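Local coordinates for MsStt7d protein (PDB 4IX3) that probably binds ATP with magnesium and transfers phosphate to other proteins, this chain being the kinase catalytic domain of a state transition kinase homolog, at residues V164-V169 / L184-L189. Residues are numbered along the deposited sequence; the frame is centred on the assembly and turned at random.
With MG (magnesium ion), chain E.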
loop_
_atom_site.group_PDB
_atom_site.type_symbol
_atom_site.label_atom_id
_atom_site.label_comp_id
_atom_site.label_asym_id
_atom_site.label_seq_id
_atom_site.Cartn_x
_atom_site.Cartn_y
_atom_site.Cartn_z
ATOM N N VAL B 164 22.566 -6.049 4.831
ATOM C CA VAL B 164 21.148 -5.957 4.546
ATOM C C VAL B 164 20.304 -6.299 5.753
ATOM O O VAL B 164 20.526 -7.368 6.361
ATOM C CB VAL B 164 20.798 -6.877 3.354
ATOM C CG1 VAL B 164 19.289 -6.872 3.076
ATOM C CG2 VAL B 164 21.592 -6.424 2.110
ATOM N N VAL B 165 19.369 -5.422 6.084
ATOM C CA VAL B 165 18.326 -5.717 7.065
ATOM C C VAL B 165 17.015 -5.876 6.319
ATOM O O VAL B 165 16.658 -4.972 5.535
ATOM C CB VAL B 165 18.252 -4.650 8.175
ATOM C CG1 VAL B 165 17.106 -4.901 9.149
ATOM C CG2 VAL B 165 19.593 -4.589 8.878
ATOM N N HIS B 166 16.332 -6.994 6.502
ATOM C CA HIS B 166 15.204 -7.328 5.619
ATOM C C HIS B 166 14.008 -6.424 5.963
ATOM O O HIS B 166 13.329 -5.915 5.055
ATOM C CB HIS B 166 14.882 -8.830 5.807
ATOM C CG HIS B 166 13.703 -9.272 5.028
ATOM N ND1 HIS B 166 13.734 -10.050 3.903
ATOM C CD2 HIS B 166 12.381 -8.968 5.267
ATOM C CE1 HIS B 166 12.467 -10.232 3.457
ATOM N NE2 HIS B 166 11.647 -9.582 4.330
ATOM N N ARG B 167 13.740 -6.261 7.254
ATOM C CA ARG B 167 12.698 -5.351 7.716
ATOM C C ARG B 167 11.281 -5.931 7.716
ATOM O O ARG B 167 10.408 -5.416 8.415
ATOM C CB ARG B 167 12.726 -4.057 6.897
ATOM C CG ARG B 167 12.819 -2.793 7.739
ATOM C CD ARG B 167 12.036 -1.653 7.110
ATOM N NE ARG B 167 12.804 -0.412 7.082
ATOM C CZ ARG B 167 12.630 0.594 7.933
ATOM N NH1 ARG B 167 11.710 0.509 8.884
ATOM N NH2 ARG B 167 13.375 1.686 7.833
ATOM N N ASP B 168 11.038 -6.985 6.940
ATOM C CA ASP B 168 9.664 -7.515 6.841
ATOM C C ASP B 168 9.637 -9.027 6.975
ATOM O O ASP B 168 8.953 -9.738 6.243
ATOM C CB ASP B 168 8.981 -7.052 5.527
ATOM C CG ASP B 168 7.452 -7.122 5.583
ATOM O OD1 ASP B 168 6.901 -7.313 6.682
ATOM O OD2 ASP B 168 6.810 -7.016 4.507
ATOM N N VAL B 169 10.402 -9.492 7.963
ATOM C CA VAL B 169 10.415 -10.930 8.251
ATOM C C VAL B 169 9.083 -11.309 8.903
ATOM O O VAL B 169 8.647 -10.678 9.897
ATOM C CB VAL B 169 11.611 -11.255 9.173
ATOM C CG1 VAL B 169 11.526 -12.681 9.691
ATOM C CG2 VAL B 169 12.922 -11.013 8.437
ATOM N N LEU B 184 13.646 -23.086 3.610
ATOM C CA LEU B 184 12.914 -21.807 3.567
ATOM C C LEU B 184 13.719 -20.747 2.853
ATOM O O LEU B 184 14.923 -20.611 3.079
ATOM C CB LEU B 184 12.644 -21.313 4.990
ATOM C CG LEU B 184 11.678 -22.154 5.852
ATOM C CD1 LEU B 184 11.243 -21.353 7.067
ATOM C CD2 LEU B 184 10.517 -22.728 5.058
ATOM N N LYS B 185 13.025 -19.994 2.009
ATOM C CA LYS B 185 13.591 -18.777 1.411
ATOM C C LYS B 185 12.719 -17.562 1.776
ATOM O O LYS B 185 11.489 -17.674 1.816
ATOM C CB LYS B 185 13.707 -18.903 -0.114
ATOM C CG LYS B 185 14.708 -20.004 -0.578
ATOM C CD LYS B 185 14.797 -20.065 -2.080
ATOM C CE LYS B 185 15.806 -21.125 -2.509
ATOM N NZ LYS B 185 15.930 -21.138 -4.005
ATOM N N LEU B 186 13.376 -16.443 1.994
ATOM C CA LEU B 186 12.675 -15.144 2.183
ATOM C C LEU B 186 12.213 -14.610 0.832
ATOM O O LEU B 186 12.911 -14.765 -0.171
ATOM C CB LEU B 186 13.607 -14.146 2.847
ATOM C CG LEU B 186 13.778 -14.441 4.366
ATOM C CD1 LEU B 186 15.084 -13.869 4.867
ATOM C CD2 LEU B 186 12.647 -13.863 5.190
ATOM N N ILE B 187 11.101 -13.897 0.833
ATOM C CA ILE B 187 10.777 -13.030 -0.278
ATOM C C ILE B 187 10.680 -11.601 0.254
ATOM O O ILE B 187 10.683 -11.358 1.474
ATOM C CB ILE B 187 9.463 -13.389 -0.964
ATOM C CG1 ILE B 187 8.281 -13.348 0.011
ATOM C CG2 ILE B 187 9.580 -14.772 -1.616
ATOM C CD1 ILE B 187 6.933 -13.177 -0.696
ATOM N N ASP B 188 10.548 -10.651 -0.683
ATOM C CA ASP B 188 10.078 -9.296 -0.406
ATOM C C ASP B 188 11.134 -8.443 0.310
ATOM O O ASP B 188 11.061 -8.195 1.540
ATOM C CB ASP B 188 8.748 -9.289 0.348
ATOM C CG ASP B 188 8.328 -7.871 0.677
ATOM O OD1 ASP B 188 8.726 -6.926 -0.073
ATOM O OD2 ASP B 188 7.664 -7.707 1.771
ATOM N N LEU B 189 12.104 -7.959 -0.465
ATOM C CA LEU B 189 13.077 -7.014 0.008
ATOM C C LEU B 189 12.600 -5.573 -0.248
ATOM O O LEU B 189 13.389 -4.623 -0.215
ATOM C CB LEU B 189 14.428 -7.251 -0.689
ATOM C CG LEU B 189 15.105 -8.564 -0.317
ATOM C CD1 LEU B 189 16.104 -9.005 -1.370
ATOM C CD2 LEU B 189 15.690 -8.592 1.089
HETATM MG MG MG E . 6.603 -6.184 2.683
HETATM O O HOH W 1 11.296 -5.947 3.056
HETATM O O HOH W 2 8.344 -5.091 2.931
HETATM O O HOH W 3 6.520 -5.397 0.699
HETATM O O HOH W 4 4.941 -7.234 2.268
HETATM O O HOH W 5 5.544 -4.641 3.392
#
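H166 lies nearest L189 (CA to CA 6.0 Å), and the catalytic loop (HRD motif, H166–D168) and the magnesium-binding loop (DLG here, D188–G190), passing in opposite senses, spread to 7.5 Å between D168 CA and D188 CA. Water 1 ties the backbones together, donating to both H166 O and D188 O. The H166 side chain, CG anti to its backbone N (chi1 177°), reaches its ring across to 184-189: L186 CD2 lies over one face, 4.0 Å from H166 CE1, and L189 CD2 comes obliquely to 3.7 Å from H166 ND1. An alanine in place of H166 would probably leave a gap beside L186 and L189 and take away the ring packed against this loop. Beyond the ring, magnesium binds D168 OD2 at 2.0 Å and D188 OD2 at 2.1 Å, with four waters completing six ligands; the carboxylate planes stand 82° apart. K170 pairs with D168 OD1, G190 N donates to D188 OD1, and N173 ND2 bonds D168 O and, weakly, D188 OD2. Around this active-site contact, between the two kinase lobes, helix 141-161 packs on V169 and L186, helix 59-76 on V164 and L189, and D249 of helix 246-261 holds the H166 and R167 amides, while strand 164-165 pairs with 193-194.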